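Local coordinates for membrane-associated lipoprotein (Ureaplasma parvum, PDB 3K63) that is of unknown function but is probably anchored in the cell membrane as a lipoprotein, here represented by its lipoprotein-associated type-17 domain, at residues 17-22 with 58-63; 31-36 with 102-107; 64-69 with 76-81; 80-85 with 95-100. One frame throughout, in Å; residues are numbered along the deposited sequence.

Interaction 1. Residues 17-22 with 58-63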
loop_
_atom_site.group_PDB
_atom_site.type_symbol
_atom_site.label_atom_id
_atom_site.label_comp_id
_atom_site.label_asym_id
_atom_site.label_seq_id
_atom_site.Cartn_x
_atom_site.Cartn_y
_atom_site.Cartn_z
ATOM N N PHE A 17 -3.517 -7.837 -6.643
ATOM C CA PHE A 17 -4.583 -7.024 -6.080
ATOM C C PHE A 17 -4.329 -5.538 -6.254
ATOM O O PHE A 17 -3.240 -5.101 -6.625
ATOM C CB PHE A 17 -4.745 -7.296 -4.581
ATOM C CG PHE A 17 -3.638 -6.708 -3.734
ATOM C CD1 PHE A 17 -2.343 -7.211 -3.817
ATOM C CD2 PHE A 17 -3.888 -5.644 -2.863
ATOM C CE1 PHE A 17 -1.312 -6.668 -3.051
ATOM C CE2 PHE A 17 -2.859 -5.093 -2.090
ATOM C CZ PHE A 17 -1.566 -5.611 -2.187
ATOM N N ASP A 18 -5.364 -4.773 -5.961
ATOM C CA ASP A 18 -5.302 -3.334 -6.013
ATOM C C ASP A 18 -6.100 -2.878 -4.808
ATOM O O ASP A 18 -6.856 -3.661 -4.218
ATOM C CB ASP A 18 -5.949 -2.807 -7.288
ATOM C CG ASP A 18 -5.023 -2.888 -8.492
ATOM O OD1 ASP A 18 -3.839 -2.495 -8.369
ATOM O OD2 ASP A 18 -5.482 -3.329 -9.572
ATOM N N PHE A 19 -5.918 -1.626 -4.417
ATOM C CA PHE A 19 -6.662 -1.103 -3.292
ATOM C C PHE A 19 -7.203 0.250 -3.690
ATOM O O PHE A 19 -6.724 0.889 -4.629
ATOM C CB PHE A 19 -5.782 -0.962 -2.041
ATOM C CG PHE A 19 -4.676 0.043 -2.181
ATOM C CD1 PHE A 19 -3.382 -0.365 -2.505
ATOM C CD2 PHE A 19 -4.922 1.400 -1.993
ATOM C CE1 PHE A 19 -2.347 0.560 -2.636
ATOM C CE2 PHE A 19 -3.900 2.342 -2.121
ATOM C CZ PHE A 19 -2.605 1.921 -2.444
ATOM N N LYS A 20 -8.223 0.676 -2.974
ATOM C CA LYS A 20 -8.812 1.955 -3.230
ATOM C C LYS A 20 -9.124 2.430 -1.826
ATOM O O LYS A 20 -9.552 1.647 -0.979
ATOM C CB LYS A 20 -10.076 1.781 -4.074
ATOM C CG LYS A 20 -10.298 2.930 -5.052
ATOM C CD LYS A 20 -11.453 2.711 -6.039
ATOM C CE LYS A 20 -12.810 2.965 -5.384
ATOM N NZ LYS A 20 -13.920 2.735 -6.358
ATOM N N LEU A 21 -8.863 3.705 -1.573
ATOM C CA LEU A 21 -9.102 4.288 -0.265
ATOM C C LEU A 21 -10.453 4.981 -0.195
ATOM O O LEU A 21 -10.818 5.769 -1.073
ATOM C CB LEU A 21 -8.007 5.296 0.074
ATOM C CG LEU A 21 -6.813 4.831 0.906
ATOM C CD1 LEU A 21 -5.994 3.808 0.154
ATOM C CD2 LEU A 21 -5.962 6.064 1.266
ATOM N N ALA A 22 -11.193 4.685 0.862
ATOM C CA ALA A 22 -12.503 5.282 1.063
ATOM C C ALA A 22 -12.479 6.812 0.964
ATOM O O ALA A 22 -13.504 7.442 0.691
ATOM C CB ALA A 22 -13.057 4.866 2.423
ATOM N N ILE A 58 -5.769 -11.039 1.404
ATOM C CA ILE A 58 -4.805 -9.953 1.493
ATOM C C ILE A 58 -5.422 -8.704 2.092
ATOM O O ILE A 58 -6.400 -8.175 1.559
ATOM C CB ILE A 58 -4.303 -9.534 0.121
ATOM C CG1 ILE A 58 -3.565 -10.674 -0.585
ATOM C CG2 ILE A 58 -3.417 -8.321 0.282
ATOM C CD1 ILE A 58 -3.142 -10.307 -2.027
ATOM N N LYS A 59 -4.829 -8.222 3.180
ATOM C CA LYS A 59 -5.285 -6.997 3.839
ATOM C C LYS A 59 -4.110 -6.058 3.994
ATOM O O LYS A 59 -2.995 -6.493 4.275
ATOM C CB LYS A 59 -5.803 -7.277 5.240
ATOM C CG LYS A 59 -7.187 -7.915 5.345
ATOM C CD LYS A 59 -8.279 -7.054 4.721
ATOM C CE LYS A 59 -9.666 -7.618 5.050
ATOM N NZ LYS A 59 -9.855 -9.042 4.636
ATOM N N ILE A 60 -4.333 -4.770 3.792
ATOM C CA ILE A 60 -3.259 -3.813 4.010
ATOM C C ILE A 60 -3.641 -3.272 5.386
ATOM O O ILE A 60 -4.669 -2.624 5.537
ATOM C CB ILE A 60 -3.298 -2.682 2.990
ATOM C CG1 ILE A 60 -2.877 -3.223 1.623
ATOM C CG2 ILE A 60 -2.404 -1.532 3.450
ATOM C CD1 ILE A 60 -3.116 -2.243 0.450
ATOM N N ILE A 61 -2.847 -3.548 6.406
ATOM C CA ILE A 61 -3.210 -3.060 7.731
ATOM C C ILE A 61 -2.578 -1.696 8.068
ATOM O O ILE A 61 -3.108 -0.961 8.916
ATOM C CB ILE A 61 -2.889 -4.139 8.818
ATOM C CG1 ILE A 61 -1.382 -4.351 8.958
ATOM C CG2 ILE A 61 -3.542 -5.451 8.432
ATOM C CD1 ILE A 61 -1.016 -5.420 10.034
ATOM N N ASN A 62 -1.479 -1.358 7.379
ATOM C CA ASN A 62 -0.783 -0.073 7.585
ATOM C C ASN A 62 -0.005 0.388 6.372
ATOM O O ASN A 62 0.521 -0.426 5.621
ATOM C CB ASN A 62 0.218 -0.135 8.738
ATOM C CG ASN A 62 -0.449 -0.329 10.077
ATOM O OD1 ASN A 62 -0.460 -1.435 10.618
ATOM N ND2 ASN A 62 -1.033 0.741 10.615
ATOM N N PHE A 63 0.045 1.696 6.172
ATOM C CA PHE A 63 0.827 2.275 5.098
ATOM C C PHE A 63 1.952 2.987 5.869
ATOM O O PHE A 63 1.699 3.737 6.816
ATOM C CB PHE A 63 0.006 3.290 4.315
ATOM C CG PHE A 63 -0.926 2.682 3.299
ATOM C CD1 PHE A 63 -0.436 2.155 2.113
ATOM C CD2 PHE A 63 -2.300 2.644 3.526
ATOM C CE1 PHE A 63 -1.301 1.608 1.172
ATOM C CE2 PHE A 63 -3.159 2.101 2.592
ATOM C CZ PHE A 63 -2.661 1.580 1.418
#
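Phe17 turns one ring face to Ile58, whose CG2 methyl sits over the ring centre in a CH-pi contact, 4.0 Å from the centroid and 8° off the normal. The other branch of Ile58 reaches the CG-CD1 side of the ring, its CD1 lying 3.7 Å from Phe17 CD1. Ile60 comes to the edge of that ring, its CD1 in the ring plane beside CE2. The Ile60 side chain crosses Phe19 at about a right angle, the same CD1 3.5 Å from Phe19 CD1, so that one methyl touches both phenylalanines. In Phe19, CG stands between the backbone N and the carbonyl carbon (chi1 65°), as in Phe17. Two sheets thus face each other across a buried apolar layer: 17-21 pairs with 45-49, 58-63 belongs to the three-stranded sheet, and the two strand segments run 9.3 Å apart at 44° with no hydrogen bond between them. A classic beta bulge, Ile61 and Asn62 opposite Ser82, lies just before Phe63. Phe63 and Phe19 meet tip to tip, with Phe63 CZ above the Phe19 ring toward its rim and 3.8 Å from CE2. Leu21 slides past Phe63 in the opposite direction, while Ile37 of helix 34-40 touches both residues.

Interaction 2. Residues 31-36 with 102-107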
loop_
_atom_site.group_PDB
_atom_site.type_symbol
_atom_site.label_atom_id
_atom_site.label_comp_id
_atom_site.label_asym_id
_atom_site.label_seq_id
_atom_site.Cartn_x
_atom_site.Cartn_y
_atom_site.Cartn_z
ATOM N N GLN A 31 -1.834 9.727 -8.840
ATOM C CA GLN A 31 -2.408 11.053 -8.605
ATOM C C GLN A 31 -2.419 11.297 -7.085
ATOM O O GLN A 31 -2.893 12.331 -6.598
ATOM C CB GLN A 31 -3.838 11.136 -9.157
ATOM C CG GLN A 31 -3.918 11.096 -10.683
ATOM C CD GLN A 31 -5.344 10.895 -11.200
ATOM O OE1 GLN A 31 -6.266 10.605 -10.429
ATOM N NE2 GLN A 31 -5.527 11.039 -12.515
ATOM N N LEU A 32 -1.867 10.339 -6.338
ATOM C CA LEU A 32 -1.832 10.427 -4.877
ATOM C C LEU A 32 -0.447 10.401 -4.266
ATOM O O LEU A 32 0.322 9.469 -4.466
ATOM C CB LEU A 32 -2.649 9.301 -4.261
ATOM C CG LEU A 32 -4.158 9.371 -4.438
ATOM C CD1 LEU A 32 -4.740 8.044 -4.027
ATOM C CD2 LEU A 32 -4.742 10.511 -3.614
ATOM N N LEU A 33 -0.136 11.436 -3.503
ATOM C CA LEU A 33 1.155 11.505 -2.839
ATOM C C LEU A 33 1.174 10.474 -1.709
ATOM O O LEU A 33 0.142 10.208 -1.084
ATOM C CB LEU A 33 1.362 12.893 -2.244
ATOM C CG LEU A 33 1.684 14.050 -3.192
ATOM C CD1 LEU A 33 1.393 15.375 -2.493
ATOM C CD2 LEU A 33 3.150 13.968 -3.647
ATOM N N PRO A 34 2.332 9.853 -1.457
ATOM C CA PRO A 34 2.339 8.879 -0.371
ATOM C C PRO A 34 1.771 9.472 0.910
ATOM O O PRO A 34 1.016 8.801 1.615
ATOM C CB PRO A 34 3.809 8.510 -0.251
ATOM C CG PRO A 34 4.220 8.474 -1.703
ATOM C CD PRO A 34 3.538 9.716 -2.294
ATOM N N SER A 35 2.101 10.733 1.197
ATOM C CA SER A 35 1.625 11.388 2.415
ATOM C C SER A 35 0.106 11.471 2.492
ATOM O O SER A 35 -0.457 11.325 3.569
ATOM C CB SER A 35 2.259 12.780 2.563
ATOM O OG SER A 35 1.916 13.635 1.487
ATOM N N GLN A 36 -0.558 11.698 1.364
ATOM C CA GLN A 36 -2.021 11.754 1.345
ATOM C C GLN A 36 -2.610 10.398 1.762
ATOM O O GLN A 36 -3.549 10.331 2.554
ATOM C CB GLN A 36 -2.537 12.100 -0.060
ATOM C CG GLN A 36 -2.185 13.496 -0.562
ATOM C CD GLN A 36 -2.585 13.692 -2.003
ATOM O OE1 GLN A 36 -1.878 13.268 -2.930
ATOM N NE2 GLN A 36 -3.743 14.308 -2.205
ATOM N N GLY A 102 5.277 4.171 -7.717
ATOM C CA GLY A 102 4.307 4.516 -8.738
ATOM C C GLY A 102 3.255 5.494 -8.251
ATOM O O GLY A 102 2.261 5.757 -8.948
ATOM N N PHE A 103 3.436 5.997 -7.035
ATOM C CA PHE A 103 2.494 6.957 -6.488
ATOM C C PHE A 103 2.970 8.337 -6.922
ATOM O O PHE A 103 4.111 8.502 -7.361
ATOM C CB PHE A 103 2.475 6.863 -4.968
ATOM C CG PHE A 103 1.937 5.565 -4.451
ATOM C CD1 PHE A 103 0.567 5.317 -4.440
ATOM C CD2 PHE A 103 2.803 4.568 -4.007
ATOM C CE1 PHE A 103 0.068 4.092 -3.997
ATOM C CE2 PHE A 103 2.307 3.340 -3.563
ATOM C CZ PHE A 103 0.941 3.103 -3.559
ATOM N N LYS A 104 2.095 9.329 -6.834
ATOM C CA LYS A 104 2.474 10.683 -7.210
ATOM C C LYS A 104 3.709 11.122 -6.423
ATOM O O LYS A 104 3.938 10.667 -5.301
ATOM C CB LYS A 104 1.324 11.640 -6.934
ATOM C CG LYS A 104 1.649 13.068 -7.277
ATOM C CD LYS A 104 0.379 13.844 -7.529
ATOM C CE LYS A 104 0.678 15.287 -7.867
ATOM N NZ LYS A 104 -0.576 16.077 -8.010
ATOM N N SER A 105 4.515 12.001 -7.010
ATOM C CA SER A 105 5.723 12.497 -6.339
ATOM C C SER A 105 6.083 13.903 -6.813
ATOM O O SER A 105 5.579 14.373 -7.835
ATOM C CB SER A 105 6.896 11.565 -6.625
ATOM O OG SER A 105 7.182 11.553 -8.012
ATOM N N ASN A 106 6.927 14.578 -6.041
ATOM C CA ASN A 106 7.395 15.910 -6.384
ATOM C C ASN A 106 8.841 15.917 -5.899
ATOM O O ASN A 106 9.139 15.432 -4.803
ATOM C CB ASN A 106 6.543 16.993 -5.697
ATOM C CG ASN A 106 7.098 17.440 -4.358
ATOM O OD1 ASN A 106 6.901 16.786 -3.332
ATOM N ND2 ASN A 106 7.789 18.584 -4.362
ATOM N N PRO A 107 9.757 16.470 -6.705
ATOM C CA PRO A 107 11.196 16.558 -6.423
ATOM C C PRO A 107 11.680 17.002 -5.036
ATOM O O PRO A 107 12.767 16.611 -4.629
ATOM C CB PRO A 107 11.697 17.466 -7.539
ATOM C CG PRO A 107 10.558 18.426 -7.680
ATOM C CD PRO A 107 9.360 17.508 -7.673
#
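Lys104 lays its side chain across the backbone of Gln31, Leu32 and Leu33. CG stands anti to the backbone N (chi1 179°), and the chain runs on extended. CB rests 3.4 Å from Leu32 C, and CD comes within 3.7 Å of Gln31 O, so the contact is made by the aliphatic part of the lysine. Leu33 answers from the other segment with CD2, which lies 4.0 Å from Lys104 CG and at the same distance from Ser105 CA. Pro34 adds its ring: CG meets Phe103 CB at 4.0 Å, and CD lies close to Lys104 O. The one hydrogen bond between the segments, Lys104 N to Leu32 O at 3.0 Å, is weak, bent to 128° at the hydrogen. Behind this first shell, Gln36 folds back so that OE1 receives Leu33 N at 2.6 Å, an almost straight bond of 170° that ties the side chain to the residue just before the helix. Further out, Phe103 is bonded through its backbone to Gly77, and Pro34 packs on Ala73 and Asn74 of helix 70-76. The irregular segment after strand 93-100 thus packs against the start of helix 34-40, where Leu33 is the N-cap and Gln36, at N3, supplies the N3-to-N-cap half of a capping box; leucine has no side-chain acceptor for the reciprocal half.

Interaction 3. Residues 64-69 with 76-81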
loop_
_atom_site.group_PDB
_atom_site.type_symbol
_atom_site.label_atom_id
_atom_site.label_comp_id
_atom_site.label_asym_id
_atom_site.label_seq_id
_atom_site.Cartn_x
_atom_site.Cartn_y
_atom_site.Cartn_z
ATOM N N LEU A 64 3.194 2.744 5.477
ATOM C CA LEU A 64 4.319 3.371 6.148
ATOM C C LEU A 64 5.271 3.984 5.146
ATOM O O LEU A 64 5.373 3.511 4.019
ATOM C CB LEU A 64 5.068 2.336 6.968
ATOM C CG LEU A 64 4.302 1.625 8.084
ATOM C CD1 LEU A 64 5.104 0.426 8.591
ATOM C CD2 LEU A 64 4.006 2.611 9.202
ATOM N N TYR A 65 5.960 5.043 5.553
ATOM C CA TYR A 65 6.937 5.692 4.686
ATOM C C TYR A 65 8.132 4.754 4.720
ATOM O O TYR A 65 8.511 4.249 5.784
ATOM C CB TYR A 65 7.334 7.054 5.246
ATOM C CG TYR A 65 6.185 8.042 5.271
ATOM C CD1 TYR A 65 5.391 8.253 4.136
ATOM C CD2 TYR A 65 5.900 8.791 6.413
ATOM C CE1 TYR A 65 4.346 9.190 4.136
ATOM C CE2 TYR A 65 4.852 9.730 6.415
ATOM C CZ TYR A 65 4.091 9.922 5.270
ATOM O OH TYR A 65 3.109 10.885 5.238
ATOM N N PRO A 66 8.747 4.497 3.564
ATOM C CA PRO A 66 9.896 3.592 3.568
ATOM C C PRO A 66 10.971 3.966 4.580
ATOM O O PRO A 66 11.498 3.094 5.279
ATOM C CB PRO A 66 10.387 3.663 2.132
ATOM C CG PRO A 66 9.088 3.889 1.368
ATOM C CD PRO A 66 8.457 4.971 2.203
ATOM N N ASP A 67 11.288 5.255 4.667
ATOM C CA ASP A 67 12.312 5.710 5.598
ATOM C C ASP A 67 11.806 6.327 6.882
ATOM O O ASP A 67 12.605 6.833 7.666
ATOM C CB ASP A 67 13.228 6.728 4.935
ATOM C CG ASP A 67 13.935 6.169 3.740
ATOM O OD1 ASP A 67 14.191 4.942 3.732
ATOM O OD2 ASP A 67 14.249 6.955 2.818
ATOM N N GLY A 68 10.499 6.328 7.106
ATOM C CA GLY A 68 10.009 6.922 8.334
ATOM C C GLY A 68 9.556 8.372 8.236
ATOM O O GLY A 68 9.032 8.904 9.217
ATOM N N ASP A 69 9.773 9.035 7.100
ATOM C CA ASP A 69 9.334 10.421 6.984
ATOM C C ASP A 69 8.808 10.720 5.579
ATOM O O ASP A 69 9.400 10.304 4.579
ATOM C CB ASP A 69 10.483 11.380 7.354
ATOM C CG ASP A 69 11.266 11.888 6.139
ATOM O OD1 ASP A 69 12.027 11.102 5.522
ATOM O OD2 ASP A 69 11.121 13.093 5.813
ATOM N N ASN A 76 10.142 9.855 -3.877
ATOM C CA ASN A 76 10.174 8.609 -4.655
ATOM C C ASN A 76 8.778 8.072 -4.990
ATOM O O ASN A 76 8.658 7.035 -5.633
ATOM C CB ASN A 76 10.930 7.519 -3.886
ATOM C CG ASN A 76 12.304 7.963 -3.427
ATOM O OD1 ASN A 76 12.743 7.615 -2.327
ATOM N ND2 ASN A 76 12.999 8.720 -4.269
ATOM N N GLY A 77 7.729 8.766 -4.556
ATOM C CA GLY A 77 6.382 8.289 -4.830
ATOM C C GLY A 77 6.276 6.830 -4.411
ATOM O O GLY A 77 5.685 5.994 -5.105
ATOM N N THR A 78 6.841 6.550 -3.239
ATOM C CA THR A 78 6.883 5.212 -2.671
ATOM C C THR A 78 6.204 5.042 -1.309
ATOM O O THR A 78 6.076 5.993 -0.543
ATOM C CB THR A 78 8.333 4.790 -2.539
ATOM O OG1 THR A 78 8.977 4.915 -3.813
ATOM C CG2 THR A 78 8.436 3.364 -2.041
ATOM N N LEU A 79 5.761 3.821 -1.025
ATOM C CA LEU A 79 5.112 3.502 0.241
ATOM C C LEU A 79 5.489 2.083 0.618
ATOM O O LEU A 79 5.841 1.267 -0.239
ATOM C CB LEU A 79 3.589 3.594 0.130
ATOM C CG LEU A 79 2.875 4.943 0.225
ATOM C CD1 LEU A 79 1.449 4.761 -0.280
ATOM C CD2 LEU A 79 2.875 5.468 1.649
ATOM N N LYS A 80 5.434 1.797 1.908
ATOM C CA LYS A 80 5.744 0.480 2.424
ATOM C C LYS A 80 4.388 -0.029 2.898
ATOM O O LYS A 80 3.787 0.523 3.823
ATOM C CB LYS A 80 6.720 0.628 3.589
ATOM C CG LYS A 80 7.271 -0.685 4.133
ATOM C CD LYS A 80 8.398 -0.521 5.186
ATOM C CE LYS A 80 9.700 -0.056 4.536
ATOM N NZ LYS A 80 10.840 0.055 5.504
ATOM N N LEU A 81 3.884 -1.058 2.233
ATOM C CA LEU A 81 2.594 -1.638 2.585
ATOM C C LEU A 81 2.733 -2.770 3.595
ATOM O O LEU A 81 3.354 -3.800 3.321
ATOM C CB LEU A 81 1.899 -2.174 1.340
ATOM C CG LEU A 81 0.973 -1.238 0.575
ATOM C CD1 LEU A 81 1.770 -0.088 0.006
ATOM C CD2 LEU A 81 0.258 -2.023 -0.537
#
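Leu64 and Lys80 face each other as an antiparallel hydrogen-bonded pair, where neighbouring strands 56-64 and 79-87 of the three-stranded sheet are joined through helix 70-76. Leu64 N gives to Lys80 O at 2.8 Å, and Lys80 N returns to Leu64 O at 2.7 Å. The Lys80 side chain can be followed out from this pair. Its CB lies 3.2 Å from Leu64 O and 4.1 Å from Leu64 CB, on the same face of the sheet. CG is anti to the backbone N, and CD continues the extended line. At chi3 (-72°) the chain bends, placing CE 3.8 Å from Pro66 CA. NZ then donates to Pro66 O at 3.1 Å, in the carbonyl plane and on a lone pair, so that one ammonium reaches the type I turn from Tyr65 to Gly68. Asp67 within the turn keeps its OD1 6.2 Å from the ammonium NZ of Lys80, where any effect of the opposite charges would probably be weak; Asp67 OD2 is held by Ser72. Tyr65 points away from segment 76-81 and stacks on Tyr38. At Pro66 CG the contact is apolar. Thr78 crosses the Pro66 ring obliquely, its hydroxyl bonded to Asn76 O, a donor standing 71° out of that carbonyl's plane. Its methyl does the touching: Thr78 CG2 lies 3.5 Å from Pro66 CG.

Interaction 4. Residues 80-85 with 95-100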
loop_
_atom_site.group_PDB
_atom_site.type_symbol
_atom_site.label_atom_id
_atom_site.label_comp_id
_atom_site.label_asym_id
_atom_site.label_seq_id
_atom_site.Cartn_x
_atom_site.Cartn_y
_atom_site.Cartn_z
ATOM N N LYS A 80 5.434 1.797 1.908
ATOM C CA LYS A 80 5.744 0.480 2.424
ATOM C C LYS A 80 4.388 -0.029 2.898
ATOM O O LYS A 80 3.787 0.523 3.823
ATOM C CB LYS A 80 6.720 0.628 3.589
ATOM C CG LYS A 80 7.271 -0.685 4.133
ATOM C CD LYS A 80 8.398 -0.521 5.186
ATOM C CE LYS A 80 9.700 -0.056 4.536
ATOM N NZ LYS A 80 10.840 0.055 5.504
ATOM N N LEU A 81 3.884 -1.058 2.233
ATOM C CA LEU A 81 2.594 -1.638 2.585
ATOM C C LEU A 81 2.733 -2.770 3.595
ATOM O O LEU A 81 3.354 -3.800 3.321
ATOM C CB LEU A 81 1.899 -2.174 1.340
ATOM C CG LEU A 81 0.973 -1.238 0.575
ATOM C CD1 LEU A 81 1.770 -0.088 0.006
ATOM C CD2 LEU A 81 0.258 -2.023 -0.537
ATOM N N SER A 82 2.156 -2.585 4.769
ATOM C CA SER A 82 2.226 -3.611 5.789
ATOM C C SER A 82 1.012 -4.499 5.516
ATOM O O SER A 82 -0.127 -4.047 5.638
ATOM C CB SER A 82 2.144 -2.968 7.169
ATOM O OG SER A 82 2.325 -3.915 8.200
ATOM N N LEU A 83 1.263 -5.757 5.149
ATOM C CA LEU A 83 0.203 -6.697 4.809
ATOM C C LEU A 83 -0.081 -7.807 5.790
ATOM O O LEU A 83 0.797 -8.247 6.538
ATOM C CB LEU A 83 0.523 -7.355 3.481
ATOM C CG LEU A 83 0.886 -6.451 2.312
ATOM C CD1 LEU A 83 1.521 -7.293 1.206
ATOM C CD2 LEU A 83 -0.365 -5.742 1.828
HETATM N N MSE A 84 -1.329 -8.257 5.787
HETATM C CA MSE A 84 -1.717 -9.380 6.615
HETATM C C MSE A 84 -2.206 -10.396 5.593
HETATM O O MSE A 84 -3.135 -10.121 4.835
HETATM C CB MSE A 84 -2.848 -9.021 7.565
HETATM C CG MSE A 84 -3.244 -10.167 8.453
HETATM SE SE MSE A 84 -4.538 -9.725 9.800
HETATM C CE MSE A 84 -6.006 -9.334 8.591
ATOM N N LEU A 85 -1.558 -11.552 5.547
ATOM C CA LEU A 85 -1.925 -12.597 4.593
ATOM C C LEU A 85 -2.488 -13.814 5.313
ATOM O O LEU A 85 -1.801 -14.431 6.135
ATOM C CB LEU A 85 -0.693 -12.997 3.773
ATOM C CG LEU A 85 0.073 -11.832 3.137
ATOM C CD1 LEU A 85 1.373 -12.320 2.533
ATOM C CD2 LEU A 85 -0.791 -11.177 2.084
ATOM N N TYR A 95 2.298 -12.059 8.214
ATOM C CA TYR A 95 2.483 -10.640 7.955
ATOM C C TYR A 95 3.629 -10.430 6.976
ATOM O O TYR A 95 4.583 -11.196 6.956
ATOM C CB TYR A 95 2.741 -9.907 9.263
ATOM C CG TYR A 95 1.535 -9.918 10.172
ATOM C CD1 TYR A 95 1.351 -10.921 11.129
ATOM C CD2 TYR A 95 0.548 -8.953 10.039
ATOM C CE1 TYR A 95 0.202 -10.956 11.929
ATOM C CE2 TYR A 95 -0.595 -8.980 10.826
ATOM C CZ TYR A 95 -0.764 -9.980 11.767
ATOM O OH TYR A 95 -1.914 -9.983 12.525
ATOM N N LYS A 96 3.531 -9.398 6.152
ATOM C CA LYS A 96 4.567 -9.136 5.171
ATOM C C LYS A 96 4.592 -7.676 4.767
ATOM O O LYS A 96 3.555 -7.084 4.471
ATOM C CB LYS A 96 4.346 -9.987 3.922
ATOM C CG LYS A 96 5.479 -9.890 2.907
ATOM C CD LYS A 96 5.127 -10.574 1.595
ATOM C CE LYS A 96 6.347 -11.275 0.996
ATOM N NZ LYS A 96 7.564 -10.398 0.906
ATOM N N LEU A 97 5.787 -7.099 4.763
ATOM C CA LEU A 97 5.957 -5.709 4.366
ATOM C C LEU A 97 6.338 -5.726 2.886
ATOM O O LEU A 97 7.238 -6.456 2.494
ATOM C CB LEU A 97 7.051 -5.058 5.215
ATOM C CG LEU A 97 6.747 -5.048 6.720
ATOM C CD1 LEU A 97 7.998 -4.637 7.480
ATOM C CD2 LEU A 97 5.606 -4.093 7.037
ATOM N N LEU A 98 5.647 -4.942 2.068
ATOM C CA LEU A 98 5.918 -4.898 0.632
ATOM C C LEU A 98 6.111 -3.452 0.195
ATOM O O LEU A 98 5.240 -2.615 0.416
ATOM C CB LEU A 98 4.745 -5.515 -0.138
ATOM C CG LEU A 98 4.646 -5.300 -1.648
ATOM C CD1 LEU A 98 5.659 -6.147 -2.363
ATOM C CD2 LEU A 98 3.262 -5.673 -2.110
ATOM N N GLU A 99 7.237 -3.152 -0.438
ATOM C CA GLU A 99 7.495 -1.786 -0.873
ATOM C C GLU A 99 7.025 -1.522 -2.298
ATOM O O GLU A 99 7.506 -2.160 -3.229
ATOM C CB GLU A 99 8.987 -1.491 -0.760
ATOM C CG GLU A 99 9.356 -0.053 -1.042
ATOM C CD GLU A 99 10.740 0.282 -0.530
ATOM O OE1 GLU A 99 10.994 0.047 0.675
ATOM O OE2 GLU A 99 11.563 0.776 -1.331
ATOM N N VAL A 100 6.094 -0.585 -2.484
ATOM C CA VAL A 100 5.616 -0.296 -3.831
ATOM C C VAL A 100 5.773 1.164 -4.217
ATOM O O VAL A 100 5.641 2.067 -3.388
ATOM C CB VAL A 100 4.150 -0.688 -4.011
ATOM C CG1 VAL A 100 3.904 -2.018 -3.345
ATOM C CG2 VAL A 100 3.251 0.372 -3.449
#
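Leu83 and Leu98 pack closely on the inner face of the hairpin, where their side chains cross obliquely, CD1 of Leu83 3.9 Å from CB of Leu98. Beside them Leu81 meets Val100 at about a right angle, CD1 to CG2 at 3.8 Å, and Leu85 CD1 rests against the CB of Lys96. Four backbone bonds hold the ladder, Leu81 paired with Leu98 and Leu83 with Lys96. Between the two pairs Leu97 CA approaches Leu81 O, and beyond the second Tyr95 CA approaches Leu83 O, both as CA-H...O contacts. The opposite face, with Ser82, Leu97, Tyr95 and Glu99, is more solvent-exposed. Here selenomethionine Met84 lies alongside Tyr95, both pointing the same way: CG, anti to the backbone N (chi1 -179°), touches CE2 at 3.7 Å, and SE stands obliquely 5.1 Å from the ring centroid, a Met-aromatic contact. Leu97 CD2 touches Ser82 OG at 3.5 Å. Glu99 OE1 stays 4.8 Å from Lys80 NZ, too far for a salt bridge; NZ is bonded to Pro66 O instead. Strand 79-87 is the middle strand of the antiparallel sheet, with 93-100 along one side and 56-64 along the other, and Leu81 and Leu83 both touch Ile60 of the latter.

How the interactions relate
Along the chain interaction 1 closes before interactions 3 and 4 open, and both of these fall between the two segments of interaction 2. Interactions 3 and 4 share Lys80 and Leu81 on strand 79-87, with centres about 11 Å apart, and join it to its two sheet neighbours. Interaction 1, centred about 10 Å from interaction 4, sets the two-stranded sheet against this three-stranded one; Ile60 and Phe63 pack on Leu81. Interaction 2 lies about 16 Å from interaction 1 and 10 Å from interaction 3. Phe103 touching Phe19, and its N bonding to Gly77 O, connect loop 102-107 to the core between the sheets and to the approach to strand 79-87.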